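Local coordinates for antiterminator Q protein (Enterobacteria phage SfI, PDB 6JNY), which probably acts as a phage transcription antitermination factor that works through RNA polymerase to let transcription continue past terminators, at residues A[72-77]-A[138-143]; A[14-19]-A[143-148]; A[93-98]-A[125-130]. One frame throughout, in Å; residues are numbered along the deposited sequence.

Interaction 1: residues A[72-77]-A[138-143]; sequences SVMYID and LFMIYP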
# COMPACT_ATOMS: atom_id res chain seq x y z
N SER A 72 7.79 -1.86 8.31
CA SER A 72 7.67 -1.53 9.72
C SER A 72 6.38 -0.79 10.04
O SER A 72 5.98 -0.72 11.21
CB SER A 72 8.87 -0.68 10.15
OG SER A 72 8.73 0.65 9.70
N VAL A 73 5.74 -0.21 9.03
CA VAL A 73 4.48 0.49 9.21
C VAL A 73 3.29 -0.41 8.88
O VAL A 73 2.30 -0.42 9.60
CB VAL A 73 4.47 1.77 8.35
CG1 VAL A 73 3.06 2.32 8.19
CG2 VAL A 73 5.41 2.83 8.95
N MET A 74 3.38 -1.16 7.78
CA MET A 74 2.24 -1.87 7.21
C MET A 74 2.09 -3.30 7.69
O MET A 74 1.08 -3.94 7.35
CB MET A 74 2.35 -1.88 5.68
CG MET A 74 2.38 -0.50 5.04
SD MET A 74 0.91 0.48 5.40
CE MET A 74 -0.38 -0.62 4.81
N TYR A 75 3.05 -3.84 8.45
CA TYR A 75 2.92 -5.22 8.90
C TYR A 75 1.67 -5.43 9.74
O TYR A 75 1.18 -6.55 9.84
CB TYR A 75 4.16 -5.66 9.69
CG TYR A 75 4.16 -5.17 11.13
CD1 TYR A 75 4.68 -3.93 11.46
CD2 TYR A 75 3.62 -5.95 12.15
CE1 TYR A 75 4.67 -3.46 12.76
CE2 TYR A 75 3.60 -5.49 13.45
CZ TYR A 75 4.13 -4.26 13.76
OH TYR A 75 4.10 -3.81 15.06
N ILE A 76 1.15 -4.36 10.35
CA ILE A 76 -0.01 -4.47 11.23
C ILE A 76 -1.27 -4.85 10.47
O ILE A 76 -2.19 -5.44 11.04
CB ILE A 76 -0.20 -3.17 12.03
CG1 ILE A 76 -0.45 -1.99 11.07
CG2 ILE A 76 1.01 -2.89 12.89
CD1 ILE A 76 -1.29 -0.86 11.66
N ASP A 77 -1.35 -4.51 9.18
CA ASP A 77 -2.58 -4.65 8.41
C ASP A 77 -2.22 -5.33 7.10
O ASP A 77 -1.90 -4.66 6.11
CB ASP A 77 -3.21 -3.28 8.19
CG ASP A 77 -4.61 -3.36 7.59
OD1 ASP A 77 -4.98 -4.41 7.03
OD2 ASP A 77 -5.33 -2.34 7.67
N LEU A 138 -0.82 5.71 2.97
CA LEU A 138 0.13 6.78 2.70
C LEU A 138 0.24 7.73 3.87
O LEU A 138 1.33 8.22 4.18
CB LEU A 138 -0.28 7.54 1.44
CG LEU A 138 0.35 7.01 0.14
CD1 LEU A 138 -0.13 5.61 -0.21
CD2 LEU A 138 0.12 7.99 -0.97
N PHE A 139 -0.87 7.99 4.55
CA PHE A 139 -0.83 8.84 5.73
C PHE A 139 0.08 8.25 6.80
O PHE A 139 0.84 8.98 7.46
CB PHE A 139 -2.25 9.04 6.26
CG PHE A 139 -2.32 9.99 7.42
CD1 PHE A 139 -2.38 11.36 7.20
CD2 PHE A 139 -2.30 9.52 8.71
CE1 PHE A 139 -2.43 12.24 8.27
CE2 PHE A 139 -2.34 10.39 9.79
CZ PHE A 139 -2.41 11.75 9.56
N MET A 140 0.00 6.93 7.01
CA MET A 140 0.84 6.27 8.01
C MET A 140 2.30 6.25 7.58
O MET A 140 3.21 6.38 8.41
CB MET A 140 0.37 4.83 8.22
CG MET A 140 -1.01 4.67 8.85
SD MET A 140 -1.67 3.03 8.44
CE MET A 140 -0.52 1.98 9.33
N ILE A 141 2.54 6.04 6.29
CA ILE A 141 3.91 5.90 5.81
C ILE A 141 4.65 7.23 5.81
O ILE A 141 5.84 7.28 6.14
CB ILE A 141 3.91 5.22 4.42
CG1 ILE A 141 3.50 3.76 4.55
CG2 ILE A 141 5.29 5.30 3.80
CD1 ILE A 141 3.08 3.16 3.21
N TYR A 142 3.98 8.33 5.46
CA TYR A 142 4.64 9.61 5.20
C TYR A 142 5.60 10.07 6.31
O TYR A 142 6.78 10.33 6.02
CB TYR A 142 3.63 10.73 4.87
CG TYR A 142 4.30 12.08 4.82
CD1 TYR A 142 5.00 12.48 3.69
CD2 TYR A 142 4.32 12.92 5.93
CE1 TYR A 142 5.66 13.69 3.64
CE2 TYR A 142 4.99 14.13 5.89
CZ TYR A 142 5.65 14.51 4.74
OH TYR A 142 6.31 15.72 4.69
N PRO A 143 5.16 10.22 7.56
CA PRO A 143 6.11 10.74 8.57
C PRO A 143 7.27 9.81 8.81
O PRO A 143 8.38 10.28 9.11
CB PRO A 143 5.25 10.88 9.83
CG PRO A 143 4.17 9.87 9.66
CD PRO A 143 3.87 9.85 8.18
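Met140 has the largest share of this contact, about 80 Å² of its surface, because both ends of its side chain meet Val73. Its CB lies 3.7 Å from Val73 CG1. The chain then bends at its last torsion (chi3 66°), which brings the methyl CE back to 3.8 Å from the same CG1. CE also meets Ile76 CD1, tip to tip, at 3.8 Å. Val73, the next most covered, supplies the branch that matters: CG1 is anti to the backbone N (chi1 164°) and also packs 3.9 Å from CG1 of Ile141. One methyl is therefore shared by two successive residues of helix 123-155. Deeper in, Met74 and Ile141 cross at about a right angle, with SD of Met74 4.1 Å from CD1 of Ile141. Both are buried, and both also touch helix 78-90, Met74 through Ala80 and Phe81 and Ile141 through Leu84. The side chains meet each other through apolar groups alone. The polar work lies within the connection, where a type I turn runs from Met74 to Asp77, closed by Asp77 N to Met74 O at 3.1 Å, and Asp77 OD1 then caps Ala80 N. The geometry is that of two successive helices joined by a type I turn, whose last residue is the N-cap of helix 78-90, packed through aliphatic and methionine side chains on a long C-terminal helix in a mainly helical fold.

Interaction 2: residues A[14-19]-A[143-148]; sequences EWLNGW and PVLDSA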
# COMPACT_ATOMS: atom_id res chain seq x y z
N GLU A 14 2.17 14.14 -3.35
CA GLU A 14 2.96 14.03 -4.58
C GLU A 14 4.35 13.48 -4.29
O GLU A 14 4.86 12.62 -5.03
CB GLU A 14 3.07 15.40 -5.26
CG GLU A 14 1.76 15.94 -5.80
CD GLU A 14 1.87 17.39 -6.22
OE1 GLU A 14 3.01 17.91 -6.28
OE2 GLU A 14 0.82 18.02 -6.48
N TRP A 15 4.98 13.94 -3.21
CA TRP A 15 6.30 13.49 -2.83
C TRP A 15 6.30 12.01 -2.49
O TRP A 15 7.10 11.23 -3.01
CB TRP A 15 6.75 14.32 -1.62
CG TRP A 15 8.09 13.97 -1.07
CD1 TRP A 15 9.30 14.43 -1.51
CD2 TRP A 15 8.37 13.07 0.02
NE1 TRP A 15 10.31 13.88 -0.76
CE2 TRP A 15 9.77 13.04 0.18
CE3 TRP A 15 7.57 12.29 0.85
CZ2 TRP A 15 10.39 12.27 1.17
CZ3 TRP A 15 8.19 11.52 1.84
CH2 TRP A 15 9.58 11.52 1.99
N LEU A 16 5.38 11.60 -1.61
CA LEU A 16 5.37 10.20 -1.17
C LEU A 16 4.95 9.27 -2.29
O LEU A 16 5.54 8.20 -2.47
CB LEU A 16 4.48 10.02 0.05
CG LEU A 16 4.33 8.57 0.52
CD1 LEU A 16 5.70 7.97 0.85
CD2 LEU A 16 3.41 8.50 1.71
N ASN A 17 3.92 9.65 -3.05
CA ASN A 17 3.49 8.82 -4.18
C ASN A 17 4.63 8.62 -5.16
O ASN A 17 4.81 7.52 -5.69
CB ASN A 17 2.30 9.46 -4.87
CG ASN A 17 1.84 8.67 -6.07
OD1 ASN A 17 1.20 7.63 -5.92
ND2 ASN A 17 2.20 9.14 -7.25
N GLY A 18 5.42 9.66 -5.40
CA GLY A 18 6.55 9.52 -6.30
C GLY A 18 7.55 8.50 -5.80
O GLY A 18 8.00 7.63 -6.55
N TRP A 19 7.90 8.58 -4.51
CA TRP A 19 8.83 7.61 -3.93
C TRP A 19 8.26 6.20 -3.98
O TRP A 19 8.99 5.24 -4.27
CB TRP A 19 9.18 8.00 -2.49
CG TRP A 19 10.31 8.95 -2.39
CD1 TRP A 19 10.27 10.22 -1.85
CD2 TRP A 19 11.66 8.74 -2.83
NE1 TRP A 19 11.52 10.80 -1.94
CE2 TRP A 19 12.38 9.91 -2.53
CE3 TRP A 19 12.32 7.68 -3.44
CZ2 TRP A 19 13.74 10.05 -2.82
CZ3 TRP A 19 13.67 7.81 -3.73
CH2 TRP A 19 14.36 8.99 -3.42
N PRO A 143 5.16 10.22 7.56
CA PRO A 143 6.11 10.74 8.57
C PRO A 143 7.27 9.81 8.81
O PRO A 143 8.38 10.28 9.11
CB PRO A 143 5.25 10.88 9.83
CG PRO A 143 4.17 9.87 9.66
CD PRO A 143 3.87 9.85 8.18
N VAL A 144 7.07 8.51 8.66
CA VAL A 144 8.14 7.56 8.89
C VAL A 144 9.16 7.61 7.77
O VAL A 144 10.37 7.50 8.00
CB VAL A 144 7.58 6.14 9.09
CG1 VAL A 144 8.68 5.17 9.46
CG2 VAL A 144 6.50 6.16 10.16
N LEU A 145 8.70 7.75 6.52
CA LEU A 145 9.65 7.84 5.42
C LEU A 145 10.37 9.18 5.42
O LEU A 145 11.58 9.24 5.16
CB LEU A 145 8.94 7.63 4.08
CG LEU A 145 9.94 7.55 2.90
CD1 LEU A 145 10.90 6.39 3.09
CD2 LEU A 145 9.25 7.46 1.53
N ASP A 146 9.65 10.26 5.70
CA ASP A 146 10.29 11.56 5.80
C ASP A 146 11.37 11.54 6.87
O ASP A 146 12.49 12.03 6.65
CB ASP A 146 9.27 12.65 6.12
CG ASP A 146 9.88 14.04 6.18
OD1 ASP A 146 10.63 14.41 5.26
OD2 ASP A 146 9.60 14.76 7.16
N SER A 147 11.07 10.94 8.03
CA SER A 147 12.08 10.88 9.08
C SER A 147 13.19 9.90 8.73
O SER A 147 14.33 10.09 9.17
CB SER A 147 11.42 10.52 10.41
OG SER A 147 11.19 9.14 10.49
N ALA A 148 12.89 8.88 7.94
CA ALA A 148 13.94 7.92 7.57
C ALA A 148 15.00 8.58 6.70
O ALA A 148 16.20 8.36 6.89
CB ALA A 148 13.36 6.70 6.87
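Trp15 brings the CH2 corner of its indole obliquely against the backbone of helix 123-155, 3.9 Å from Asp146 CA, with the same CH2 4.1 Å from Leu145 CG. Its CG stands anti to the backbone N (chi1 179°), and its bond from the backbone points at the other helix. Leu145 is the residue most covered, about 68 Å², and it divides its contacts among three partners. While CG meets Trp15, CD2 meets Leu16 CD1 at 3.7 Å and Trp19 CB at 4.1 Å. The Leu16 and Leu145 side chains pass each other at a slant, and the end of Leu16 comes closer to the partner helix than its starting direction suggests. The segment axes cross at 78° and stay 11.2 Å apart, a wide, nearly perpendicular helix-helix crossing of an alpha-helical fold. The gap is spanned by the Trp15 indole and by Leu16 and Leu145, while Trp19 contributes its CB; the nearest CA pair, Leu16 and Leu145, is still 8.2 Å apart. The tryptophans, one helical turn apart, pack on each other: Trp19 CD1 sits 3.5 Å above the Trp15 plane, toward its rim, while Trp15 CD2 lies at the edge of the Trp19 ring. Beyond the pair, Trp19 also meets the ring of Phe149 and touches Ile66, and Leu145 packs on Leu65, so helix 60-74 packs against the same residues. Asp146 meets Trp15 through its backbone and CB, while its carboxylate forms a salt bridge with Lys150.

Interaction 3: residues A[93-98]-A[125-130]; sequences SKHAIA and TCRREV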
# COMPACT_ATOMS: atom_id res chain seq x y z
N SER A 93 -4.46 -0.74 -11.36
CA SER A 93 -5.27 0.43 -11.11
C SER A 93 -6.15 0.21 -9.88
O SER A 93 -6.40 -0.92 -9.45
CB SER A 93 -6.18 0.70 -12.31
OG SER A 93 -7.21 -0.28 -12.36
N LYS A 94 -6.63 1.32 -9.31
CA LYS A 94 -7.54 1.22 -8.18
C LYS A 94 -8.80 0.47 -8.56
O LYS A 94 -9.33 -0.32 -7.77
CB LYS A 94 -7.89 2.60 -7.65
CG LYS A 94 -6.72 3.31 -7.00
CD LYS A 94 -7.09 4.70 -6.56
CE LYS A 94 -5.85 5.48 -6.17
NZ LYS A 94 -6.17 6.89 -5.86
N HIS A 95 -9.27 0.67 -9.79
CA HIS A 95 -10.47 -0.04 -10.24
C HIS A 95 -10.21 -1.54 -10.33
O HIS A 95 -11.08 -2.35 -9.99
CB HIS A 95 -10.92 0.50 -11.59
CG HIS A 95 -11.77 1.74 -11.51
ND1 HIS A 95 -12.53 2.06 -10.40
CD2 HIS A 95 -12.00 2.72 -12.41
CE1 HIS A 95 -13.18 3.18 -10.62
NE2 HIS A 95 -12.88 3.61 -11.83
N ALA A 96 -9.02 -1.94 -10.80
CA ALA A 96 -8.71 -3.36 -10.91
C ALA A 96 -8.60 -4.01 -9.54
O ALA A 96 -9.06 -5.13 -9.33
CB ALA A 96 -7.44 -3.57 -11.74
N ILE A 97 -7.99 -3.30 -8.58
CA ILE A 97 -7.91 -3.82 -7.22
C ILE A 97 -9.31 -3.95 -6.61
O ILE A 97 -9.63 -4.96 -5.98
CB ILE A 97 -7.02 -2.91 -6.37
CG1 ILE A 97 -5.60 -2.88 -6.93
CG2 ILE A 97 -7.06 -3.35 -4.90
CD1 ILE A 97 -4.76 -1.75 -6.33
N ALA A 98 -10.15 -2.94 -6.83
CA ALA A 98 -11.50 -2.98 -6.27
C ALA A 98 -12.34 -4.09 -6.89
O ALA A 98 -13.16 -4.70 -6.20
CB ALA A 98 -12.18 -1.63 -6.43
N THR A 125 -19.05 0.49 -3.08
CA THR A 125 -18.50 0.47 -1.73
C THR A 125 -17.07 -0.04 -1.73
O THR A 125 -16.20 0.52 -1.06
CB THR A 125 -19.37 -0.40 -0.83
OG1 THR A 125 -20.66 0.20 -0.69
CG2 THR A 125 -18.74 -0.56 0.55
N CYS A 126 -16.80 -1.10 -2.49
CA CYS A 126 -15.45 -1.65 -2.54
C CYS A 126 -14.47 -0.65 -3.16
O CYS A 126 -13.32 -0.54 -2.70
CB CYS A 126 -15.45 -2.96 -3.31
SG CYS A 126 -16.34 -4.28 -2.42
N ARG A 127 -14.90 0.09 -4.18
CA ARG A 127 -14.03 1.11 -4.76
C ARG A 127 -13.68 2.19 -3.73
O ARG A 127 -12.52 2.62 -3.64
CB ARG A 127 -14.70 1.76 -5.96
CG ARG A 127 -14.70 0.89 -7.18
CD ARG A 127 -15.61 1.47 -8.23
NE ARG A 127 -15.52 0.69 -9.45
CZ ARG A 127 -16.35 0.81 -10.48
NH1 ARG A 127 -17.33 1.69 -10.44
NH2 ARG A 127 -16.17 0.04 -11.55
N ARG A 128 -14.67 2.64 -2.96
CA ARG A 128 -14.41 3.65 -1.94
C ARG A 128 -13.46 3.11 -0.88
O ARG A 128 -12.53 3.81 -0.45
CB ARG A 128 -15.72 4.11 -1.30
CG ARG A 128 -15.52 5.16 -0.23
CD ARG A 128 -16.81 5.62 0.42
NE ARG A 128 -17.68 4.52 0.84
CZ ARG A 128 -17.52 3.81 1.95
NH1 ARG A 128 -16.51 4.09 2.78
NH2 ARG A 128 -18.36 2.83 2.25
N GLU A 129 -13.65 1.86 -0.45
CA GLU A 129 -12.79 1.28 0.57
C GLU A 129 -11.36 1.13 0.09
O GLU A 129 -10.42 1.37 0.85
CB GLU A 129 -13.36 -0.04 1.07
CG GLU A 129 -14.58 0.18 1.97
CD GLU A 129 -15.28 -1.09 2.38
OE1 GLU A 129 -14.81 -2.19 2.01
OE2 GLU A 129 -16.31 -0.99 3.08
N VAL A 130 -11.15 0.74 -1.18
CA VAL A 130 -9.78 0.63 -1.68
C VAL A 130 -9.10 1.99 -1.67
O VAL A 130 -7.94 2.13 -1.25
CB VAL A 130 -9.76 -0.02 -3.07
CG1 VAL A 130 -8.39 0.20 -3.74
CG2 VAL A 130 -10.07 -1.51 -2.94
O HOH W 1 -13.78 -1.50 -10.09
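Ala98 and Arg127 are the CA pair nearest each other, 5.0 Å apart, and Ala98 CB lies 3.6 Å from Arg127 CG. A methyl is small enough to allow this, and the segment axes come within 8.9 Å at an angle of 120°. Beside it Val130, about 76 Å² covered, spreads both branches over helix 94-103: CG1 packs 4.0 Å from Ile97 CG2, and CG2 faces Ala98 CA. At the solvent side, Arg127 runs extended from CG to NE past His95. The imidazole CE1 lies 3.6 Å above one face of the guanidinium, toward its rim, with the two planes 48° apart. His95 ND1 and Arg127 NE are near, but their angle is poor for a hydrogen bond. Instead one water links the helices, donating to His95 O and accepting from Arg127 NE at 2.9 Å; it lies in the guanidinium plane, at its edge. Further out, Ser93 is the N-cap of helix 94-103, its OG accepting from Ala96 N, while Ile97 continues inward to Ile83 and Tyr87 of helix 78-90. From Glu129 a salt bridge to Arg108 reaches strand 108-112, and a hydrogen bond to Tyr101 reaches helix 94-103. Helix 78-90, a tight turn and helix 94-103 are consistent with the helix-turn-helix clan of this family, with a two-stranded hairpin after the second helix and the long C-terminal helix behind.

Overall arrangement
All three interactions use helix 123-155, successive parts of which receive different elements. Interactions 1 and 2 adjoin, their centres 11 Å apart: they share Pro143, and Tyr142 CE1 touches Trp15 CE3 at 3.7 Å, so helices 60-74 and 10-28 meet consecutive parts of helix 123-155. Interaction 3 lies on the other side of the chain's centre from interaction 2, with about 7 Å between nearest atoms. Each combines buried and more exposed residues, but the chemistry differs. Interaction 1, nearest the centre, is aliphatic and thioether; interaction 2 spans a wide crossing with one indole and leucines; interaction 3 sets a close approach at Ala98, flanked by Val130 and Ile97, beside a water-bridged histidine-arginine edge.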